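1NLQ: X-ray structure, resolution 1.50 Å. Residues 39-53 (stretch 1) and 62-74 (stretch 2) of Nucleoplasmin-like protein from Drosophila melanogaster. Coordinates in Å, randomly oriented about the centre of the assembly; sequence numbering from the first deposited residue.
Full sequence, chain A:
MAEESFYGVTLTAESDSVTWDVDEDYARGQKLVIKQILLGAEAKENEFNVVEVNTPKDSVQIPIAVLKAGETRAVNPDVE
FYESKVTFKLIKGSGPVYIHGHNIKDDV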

ATOM      1  N   LEU A  39      11.642  -1.168  -9.079  1.00 13.91           N
ATOM      2  CA  LEU A  39      12.896  -0.792  -9.720  1.00 13.91           C
ATOM      3  C   LEU A  39      13.986  -1.819  -9.393  1.00 13.91           C
ATOM      4  O   LEU A  39      14.206  -2.155  -8.236  1.00 13.91           O
ATOM      5  CB  LEU A  39      13.328   0.593  -9.237  1.00 14.26           C
ATOM      6  CG  LEU A  39      14.596   1.172  -9.880  1.00 14.26           C
ATOM      7  CD1 LEU A  39      14.346   1.453 -11.354  1.00 14.26           C
ATOM      8  CD2 LEU A  39      14.991   2.454  -9.159  1.00 14.26           C
ATOM      9  N   GLY A  40      14.665  -2.311 -10.424  1.00 14.67           N
ATOM     10  CA  GLY A  40      15.717  -3.296 -10.212  1.00 14.67           C
ATOM     11  C   GLY A  40      16.900  -2.788  -9.409  1.00 14.67           C
ATOM     12  O   GLY A  40      17.223  -1.601  -9.439  1.00 14.67           O
ATOM     13  N   ALA A  41      17.559  -3.702  -8.704  1.00 17.08           N
ATOM     14  CA  ALA A  41      18.713  -3.366  -7.876  1.00 17.08           C
ATOM     15  C   ALA A  41      19.861  -2.718  -8.655  1.00 17.08           C
ATOM     16  O   ALA A  41      20.614  -1.923  -8.105  1.00 17.08           O
ATOM     17  CB  ALA A  41      19.214  -4.627  -7.159  1.00 13.50           C
ATOM     18  N   GLU A  42      19.984  -3.052  -9.935  1.00 19.30           N
ATOM     19  CA  GLU A  42      21.050  -2.504 -10.774  1.00 19.30           C
ATOM     20  C   GLU A  42      20.774  -1.097 -11.294  1.00 19.30           C
ATOM     21  O   GLU A  42      21.654  -0.485 -11.908  1.00 19.30           O
ATOM     22  CB  GLU A  42      21.292  -3.418 -11.976  1.00 39.78           C
ATOM     23  CG  GLU A  42      21.385  -4.885 -11.639  1.00 39.78           C
ATOM     24  CD  GLU A  42      22.708  -5.260 -11.043  1.00 39.78           C
ATOM     25  OE1 GLU A  42      23.079  -4.685  -9.993  1.00 39.78           O
ATOM     26  OE2 GLU A  42      23.388  -6.131 -11.631  1.00 39.78           O
ATOM     27  N   ALA A  43      19.566  -0.583 -11.071  1.00 18.54           N
ATOM     28  CA  ALA A  43      19.233   0.756 -11.549  1.00 18.54           C
ATOM     29  C   ALA A  43      20.197   1.792 -10.981  1.00 18.54           C
ATOM     30  O   ALA A  43      20.442   1.831  -9.777  1.00 18.54           O
ATOM     31  CB  ALA A  43      17.799   1.115 -11.177  1.00 21.62           C
ATOM     32  N   LYS A  44      20.735   2.628 -11.861  1.00 23.04           N
ATOM     33  CA  LYS A  44      21.680   3.660 -11.478  1.00 23.04           C
ATOM     34  C   LYS A  44      21.081   4.541 -10.401  1.00 23.04           C
ATOM     35  O   LYS A  44      19.931   4.973 -10.504  1.00 23.04           O
ATOM     36  CB  LYS A  44      22.054   4.533 -12.678  1.00 28.58           C
ATOM     37  CG  LYS A  44      22.181   3.790 -14.000  1.00 28.58           C
ATOM     38  CD  LYS A  44      20.813   3.536 -14.635  1.00 28.58           C
ATOM     39  CE  LYS A  44      20.349   2.102 -14.484  1.00 28.58           C
ATOM     40  NZ  LYS A  44      18.977   1.953 -14.989  1.00 28.58           N
ATOM     41  N   GLU A  45      21.870   4.819  -9.372  1.00 26.39           N
ATOM     42  CA  GLU A  45      21.403   5.646  -8.273  1.00 26.39           C
ATOM     43  C   GLU A  45      21.053   7.054  -8.768  1.00 26.39           C
ATOM     44  O   GLU A  45      21.769   7.636  -9.585  1.00 26.39           O
ATOM     45  CB  GLU A  45      22.470   5.719  -7.175  1.00 41.89           C
ATOM     46  CG  GLU A  45      21.941   6.224  -5.845  1.00 41.89           C
ATOM     47  CD  GLU A  45      21.268   5.142  -5.004  1.00 41.89           C
ATOM     48  OE1 GLU A  45      21.072   4.020  -5.512  1.00 41.89           O
ATOM     49  OE2 GLU A  45      20.928   5.412  -3.826  1.00 41.89           O
ATOM     50  N   ASN A  46      19.933   7.583  -8.280  1.00 27.05           N
ATOM     51  CA  ASN A  46      19.454   8.922  -8.633  1.00 27.05           C
ATOM     52  C   ASN A  46      18.914   9.128 -10.041  1.00 27.05           C
ATOM     53  O   ASN A  46      18.641  10.264 -10.430  1.00 27.05           O
ATOM     54  CB  ASN A  46      20.546   9.962  -8.364  1.00 36.90           C
ATOM     55  CG  ASN A  46      21.007   9.943  -6.929  1.00 36.90           C
ATOM     56  OD1 ASN A  46      20.184   9.856  -6.007  1.00 36.90           O
ATOM     57  ND2 ASN A  46      22.322  10.029  -6.721  1.00 36.90           N
ATOM     58  N   GLU A  47      18.762   8.049 -10.803  1.00 20.22           N
ATOM     59  CA  GLU A  47      18.231   8.154 -12.148  1.00 20.22           C
ATOM     60  C   GLU A  47      16.737   7.875 -12.154  1.00 20.22           C
ATOM     61  O   GLU A  47      16.287   6.804 -11.743  1.00 20.22           O
ATOM     62  CB  GLU A  47      18.922   7.170 -13.078  1.00 25.51           C
ATOM     63  CG  GLU A  47      18.208   6.989 -14.390  1.00 25.51           C
ATOM     64  CD  GLU A  47      18.815   5.880 -15.199  1.00 25.51           C
ATOM     65  OE1 GLU A  47      19.937   6.091 -15.702  1.00 25.51           O
ATOM     66  OE2 GLU A  47      18.175   4.806 -15.320  1.00 25.51           O
ATOM     67  N   PHE A  48      15.966   8.844 -12.626  1.00 17.49           N
ATOM     68  CA  PHE A  48      14.530   8.667 -12.689  1.00 17.49           C
ATOM     69  C   PHE A  48      14.155   7.633 -13.727  1.00 17.49           C
ATOM     70  O   PHE A  48      14.666   7.639 -14.848  1.00 17.49           O
ATOM     71  CB  PHE A  48      13.836   9.988 -13.019  1.00 19.36           C
ATOM     72  CG  PHE A  48      13.578  10.848 -11.825  1.00 19.36           C
ATOM     73  CD1 PHE A  48      14.214  12.076 -11.681  1.00 19.36           C
ATOM     74  CD2 PHE A  48      12.696  10.427 -10.832  1.00 19.36           C
ATOM     75  CE1 PHE A  48      13.977  12.873 -10.566  1.00 19.36           C
ATOM     76  CE2 PHE A  48      12.453  11.223  -9.706  1.00 19.36           C
ATOM     77  CZ  PHE A  48      13.091  12.445  -9.572  1.00 19.36           C
ATOM     78  N   ASN A  49      13.262   6.735 -13.334  1.00 16.68           N
ATOM     79  CA  ASN A  49      12.758   5.696 -14.217  1.00 16.68           C
ATOM     80  C   ASN A  49      11.258   5.898 -14.223  1.00 16.68           C
ATOM     81  O   ASN A  49      10.615   5.827 -13.181  1.00 16.68           O
ATOM     82  CB  ASN A  49      13.123   4.312 -13.683  1.00 16.12           C
ATOM     83  CG  ASN A  49      14.485   3.850 -14.165  1.00 16.12           C
ATOM     84  OD1 ASN A  49      14.584   3.049 -15.094  1.00 16.12           O
ATOM     85  ND2 ASN A  49      15.537   4.366 -13.548  1.00 16.12           N
ATOM     86  N   VAL A  50      10.710   6.162 -15.403  1.00 15.38           N
ATOM     87  CA  VAL A  50       9.288   6.428 -15.539  1.00 15.38           C
ATOM     88  C   VAL A  50       8.609   5.464 -16.494  1.00 15.38           C
ATOM     89  O   VAL A  50       9.059   5.278 -17.624  1.00 15.38           O
ATOM     90  CB  VAL A  50       9.060   7.878 -16.042  1.00 15.90           C
ATOM     91  CG1 VAL A  50       7.572   8.176 -16.162  1.00 15.90           C
ATOM     92  CG2 VAL A  50       9.731   8.850 -15.088  1.00 15.90           C
ATOM     93  N   VAL A  51       7.529   4.851 -16.023  1.00 15.60           N
ATOM     94  CA  VAL A  51       6.752   3.917 -16.825  1.00 15.60           C
ATOM     95  C   VAL A  51       5.455   4.617 -17.194  1.00 15.60           C
ATOM     96  O   VAL A  51       4.773   5.168 -16.339  1.00 15.60           O
ATOM     97  CB  VAL A  51       6.415   2.630 -16.045  1.00 17.63           C
ATOM     98  CG1 VAL A  51       5.546   1.712 -16.893  1.00 17.63           C
ATOM     99  CG2 VAL A  51       7.692   1.917 -15.639  1.00 17.63           C
ATOM    100  N   GLU A  52       5.130   4.611 -18.476  1.00 17.22           N
ATOM    101  CA  GLU A  52       3.915   5.249 -18.948  1.00 17.22           C
ATOM    102  C   GLU A  52       2.962   4.176 -19.433  1.00 17.22           C
ATOM    103  O   GLU A  52       3.380   3.227 -20.095  1.00 17.22           O
ATOM    104  CB  GLU A  52       4.242   6.189 -20.101  1.00 25.61           C
ATOM    105  CG  GLU A  52       3.024   6.833 -20.723  1.00 25.61           C
ATOM    106  CD  GLU A  52       3.311   7.349 -22.109  1.00 25.61           C
ATOM    107  OE1 GLU A  52       4.051   8.345 -22.245  1.00 25.61           O
ATOM    108  OE2 GLU A  52       2.794   6.738 -23.065  1.00 25.61           O
ATOM    109  N   VAL A  53       1.686   4.310 -19.098  1.00 17.29           N
ATOM    110  CA  VAL A  53       0.707   3.334 -19.540  1.00 17.29           C
ATOM    111  C   VAL A  53      -0.091   3.954 -20.683  1.00 17.29           C
ATOM    112  O   VAL A  53      -0.377   5.150 -20.677  1.00 17.29           O
ATOM    113  CB  VAL A  53      -0.250   2.900 -18.383  1.00 18.22           C
ATOM    114  CG1 VAL A  53      -1.147   4.046 -17.966  1.00 18.22           C
ATOM    115  CG2 VAL A  53      -1.099   1.721 -18.830  1.00 18.22           C
TER
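Stretch 2 (62-74) IPIAVLKAGETRA

On one face of the sheet Val51 and Ala65 pair, the small Ala65 bringing its CB to 4.1 Å from Val51 CB, and Leu67 CD1 meets Leu39 CB at 3.8 Å. The beta-branched Val51 and Val53 suit an extended, buried strand. Ile64, whose CA-to-CB bond points sideways, brings CG2 to 3.2 Å from Val53 CG1. The other face carries Val50, whose CG1 lies 3.7 Å from Pro63 CB and whose CG2 lies 4.3 Å from Val66 CG2. Beside it, Lys68 lays its methylenes over the Phe48 ring, CD 3.7 Å from the centroid, while Lys68 NZ lies 3.4 Å from Phe48 CZ.

Stretch 2 runs antiparallel to stretch 1 as its neighbour in the sheet: strand 62-68 passes strand 48-53 with 135° between their N-to-C directions and 4.2 Å between axes at closest approach. The backbones are laced by Asn49 N to Leu67 O and Leu67 N to Asn49 O, both 2.8 Å. A bulge then shifts the register by one, so Val51 O accepts from Ile64 N (2.8 Å) and only weakly from Ala65 N (3.5 Å).

Beyond the strands, Asn46 N donates to Ala69 O (3.1 Å). Gly70, with phi 103°, leaves room for Glu45 OE2, 3.3 Å from its CA. Arg73 reaches back through NH1 to Leu39 O (2.9 Å), while its NH2 donates to water 1 (3.0 Å), whose oxygen lies 2.6 Å from Ala43 O.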

ATOM      1  N   ILE A  62      -0.403   8.187 -19.732  1.00 16.46           N
ATOM      2  CA  ILE A  62       0.022   8.858 -18.516  1.00 16.46           C
ATOM      3  C   ILE A  62       0.999   7.986 -17.730  1.00 16.46           C
ATOM      4  O   ILE A  62       0.871   6.765 -17.723  1.00 16.46           O
ATOM      5  CB  ILE A  62      -1.215   9.145 -17.631  1.00 18.78           C
ATOM      6  CG1 ILE A  62      -0.835  10.012 -16.429  1.00 18.78           C
ATOM      7  CG2 ILE A  62      -1.811   7.825 -17.147  1.00 18.78           C
ATOM      8  CD1 ILE A  62      -2.047  10.460 -15.601  1.00 18.78           C
ATOM      9  N   PRO A  63       2.002   8.605 -17.082  1.00 15.45           N
ATOM     10  CA  PRO A  63       2.971   7.828 -16.297  1.00 15.45           C
ATOM     11  C   PRO A  63       2.246   7.168 -15.117  1.00 15.45           C
ATOM     12  O   PRO A  63       1.404   7.804 -14.477  1.00 15.45           O
ATOM     13  CB  PRO A  63       3.963   8.893 -15.826  1.00 15.75           C
ATOM     14  CG  PRO A  63       3.916   9.918 -16.929  1.00 15.75           C
ATOM     15  CD  PRO A  63       2.432  10.009 -17.211  1.00 15.75           C
ATOM     16  N   ILE A  64       2.548   5.899 -14.836  1.00 13.43           N
ATOM     17  CA  ILE A  64       1.910   5.222 -13.711  1.00 13.43           C
ATOM     18  C   ILE A  64       2.927   4.867 -12.645  1.00 13.43           C
ATOM     19  O   ILE A  64       2.585   4.338 -11.584  1.00 13.43           O
ATOM     20  CB  ILE A  64       1.146   3.945 -14.133  1.00 21.32           C
ATOM     21  CG1 ILE A  64       2.067   2.977 -14.879  1.00 21.32           C
ATOM     22  CG2 ILE A  64      -0.075   4.334 -14.948  1.00 21.32           C
ATOM     23  CD1 ILE A  64       1.392   1.630 -15.130  1.00 21.32           C
ATOM     24  N   ALA A  65       4.183   5.176 -12.931  1.00 13.21           N
ATOM     25  CA  ALA A  65       5.264   4.917 -11.995  1.00 13.21           C
ATOM     26  C   ALA A  65       6.434   5.872 -12.220  1.00 13.21           C
ATOM     27  O   ALA A  65       6.846   6.105 -13.353  1.00 13.21           O
ATOM     28  CB  ALA A  65       5.747   3.462 -12.138  1.00 13.38           C
ATOM     29  N   VAL A  66       6.937   6.445 -11.137  1.00 13.41           N
ATOM     30  CA  VAL A  66       8.106   7.316 -11.173  1.00 13.41           C
ATOM     31  C   VAL A  66       8.962   6.727 -10.063  1.00 13.41           C
ATOM     32  O   VAL A  66       8.600   6.811  -8.889  1.00 13.41           O
ATOM     33  CB  VAL A  66       7.770   8.784 -10.835  1.00 14.58           C
ATOM     34  CG1 VAL A  66       9.072   9.605 -10.737  1.00 14.58           C
ATOM     35  CG2 VAL A  66       6.880   9.371 -11.913  1.00 14.58           C
ATOM     36  N   LEU A  67      10.076   6.104 -10.439  1.00 15.23           N
ATOM     37  CA  LEU A  67      10.969   5.464  -9.481  1.00 15.23           C
ATOM     38  C   LEU A  67      12.375   6.047  -9.574  1.00 15.23           C
ATOM     39  O   LEU A  67      12.764   6.608 -10.598  1.00 15.23           O
ATOM     40  CB  LEU A  67      11.039   3.961  -9.762  1.00 16.74           C
ATOM     41  CG  LEU A  67       9.711   3.203  -9.889  1.00 16.74           C
ATOM     42  CD1 LEU A  67       9.967   1.820 -10.451  1.00 16.74           C
ATOM     43  CD2 LEU A  67       9.021   3.125  -8.539  1.00 16.74           C
ATOM     44  N   LYS A  68      13.133   5.921  -8.491  1.00 16.07           N
ATOM     45  CA  LYS A  68      14.506   6.414  -8.469  1.00 16.07           C
ATOM     46  C   LYS A  68      15.266   5.791  -7.308  1.00 16.07           C
ATOM     47  O   LYS A  68      14.867   5.923  -6.154  1.00 16.07           O
ATOM     48  CB  LYS A  68      14.532   7.943  -8.355  1.00 24.00           C
ATOM     49  CG  LYS A  68      15.953   8.523  -8.432  1.00 24.00           C
ATOM     50  CD  LYS A  68      15.984  10.041  -8.605  1.00 24.00           C
ATOM     51  CE  LYS A  68      15.428  10.776  -7.404  1.00 24.00           C
ATOM     52  NZ  LYS A  68      15.773  12.236  -7.460  1.00 24.00           N
ATOM     53  N   ALA A  69      16.353   5.095  -7.628  1.00 17.60           N
ATOM     54  CA  ALA A  69      17.183   4.460  -6.610  1.00 17.60           C
ATOM     55  C   ALA A  69      17.614   5.521  -5.601  1.00 17.60           C
ATOM     56  O   ALA A  69      18.151   6.562  -5.977  1.00 17.60           O
ATOM     57  CB  ALA A  69      18.407   3.821  -7.263  1.00 16.81           C
ATOM     58  N   GLY A  70      17.375   5.255  -4.323  1.00 22.70           N
ATOM     59  CA  GLY A  70      17.730   6.212  -3.289  1.00 22.70           C
ATOM     60  C   GLY A  70      16.524   6.973  -2.766  1.00 22.70           C
ATOM     61  O   GLY A  70      16.567   7.546  -1.672  1.00 22.70           O
ATOM     62  N   GLU A  71      15.435   6.978  -3.531  1.00 19.44           N
ATOM     63  CA  GLU A  71      14.224   7.677  -3.122  1.00 19.44           C
ATOM     64  C   GLU A  71      12.964   6.806  -3.159  1.00 19.44           C
ATOM     65  O   GLU A  71      12.259   6.656  -2.157  1.00 19.44           O
ATOM     66  CB  GLU A  71      13.967   8.911  -4.001  1.00 22.74           C
ATOM     67  CG  GLU A  71      12.634   9.592  -3.658  1.00 22.74           C
ATOM     68  CD  GLU A  71      12.030  10.388  -4.809  1.00 22.74           C
ATOM     69  OE1 GLU A  71      12.366  11.580  -4.957  1.00 22.74           O
ATOM     70  OE2 GLU A  71      11.218   9.810  -5.570  1.00 22.74           O
ATOM     71  N   THR A  72      12.677   6.235  -4.323  1.00 14.90           N
ATOM     72  CA  THR A  72      11.474   5.426  -4.481  1.00 14.90           C
ATOM     73  C   THR A  72      11.812   4.117  -5.189  1.00 14.90           C
ATOM     74  O   THR A  72      12.058   4.086  -6.397  1.00 14.90           O
ATOM     75  CB  THR A  72      10.417   6.205  -5.298  1.00 17.32           C
ATOM     76  OG1 THR A  72      10.274   7.524  -4.750  1.00 17.32           O
ATOM     77  CG2 THR A  72       9.062   5.505  -5.245  1.00 17.32           C
ATOM     78  N   ARG A  73      11.808   3.030  -4.426  1.00 14.63           N
ATOM     79  CA  ARG A  73      12.142   1.712  -4.950  1.00 14.63           C
ATOM     80  C   ARG A  73      10.958   1.042  -5.637  1.00 14.63           C
ATOM     81  O   ARG A  73      11.134   0.212  -6.528  1.00 14.63           O
ATOM     82  CB  ARG A  73      12.653   0.833  -3.796  1.00 15.12           C
ATOM     83  CG  ARG A  73      13.008  -0.613  -4.150  1.00 15.12           C
ATOM     84  CD  ARG A  73      14.049  -0.708  -5.255  1.00 15.12           C
ATOM     85  NE  ARG A  73      15.235   0.103  -4.994  1.00 15.12           N
ATOM     86  CZ  ARG A  73      16.254   0.215  -5.841  1.00 15.12           C
ATOM     87  NH1 ARG A  73      16.231  -0.436  -7.000  1.00 15.12           N
ATOM     88  NH2 ARG A  73      17.283   0.992  -5.534  1.00 15.12           N
ATOM     89  N   ALA A  74       9.752   1.417  -5.234  1.00 14.55           N
ATOM     90  CA  ALA A  74       8.570   0.803  -5.813  1.00 14.55           C
ATOM     91  C   ALA A  74       7.292   1.584  -5.563  1.00 14.55           C
ATOM     92  O   ALA A  74       7.217   2.414  -4.664  1.00 14.55           O
ATOM     93  CB  ALA A  74       8.407  -0.619  -5.248  1.00 17.74           C
TER
HETATM   94  O   HOH W   1      19.213   0.677  -7.760  1.00 19.18           O
HETATM   95  O   HOH W   2      17.438   4.772 -10.310  1.00 20.33           O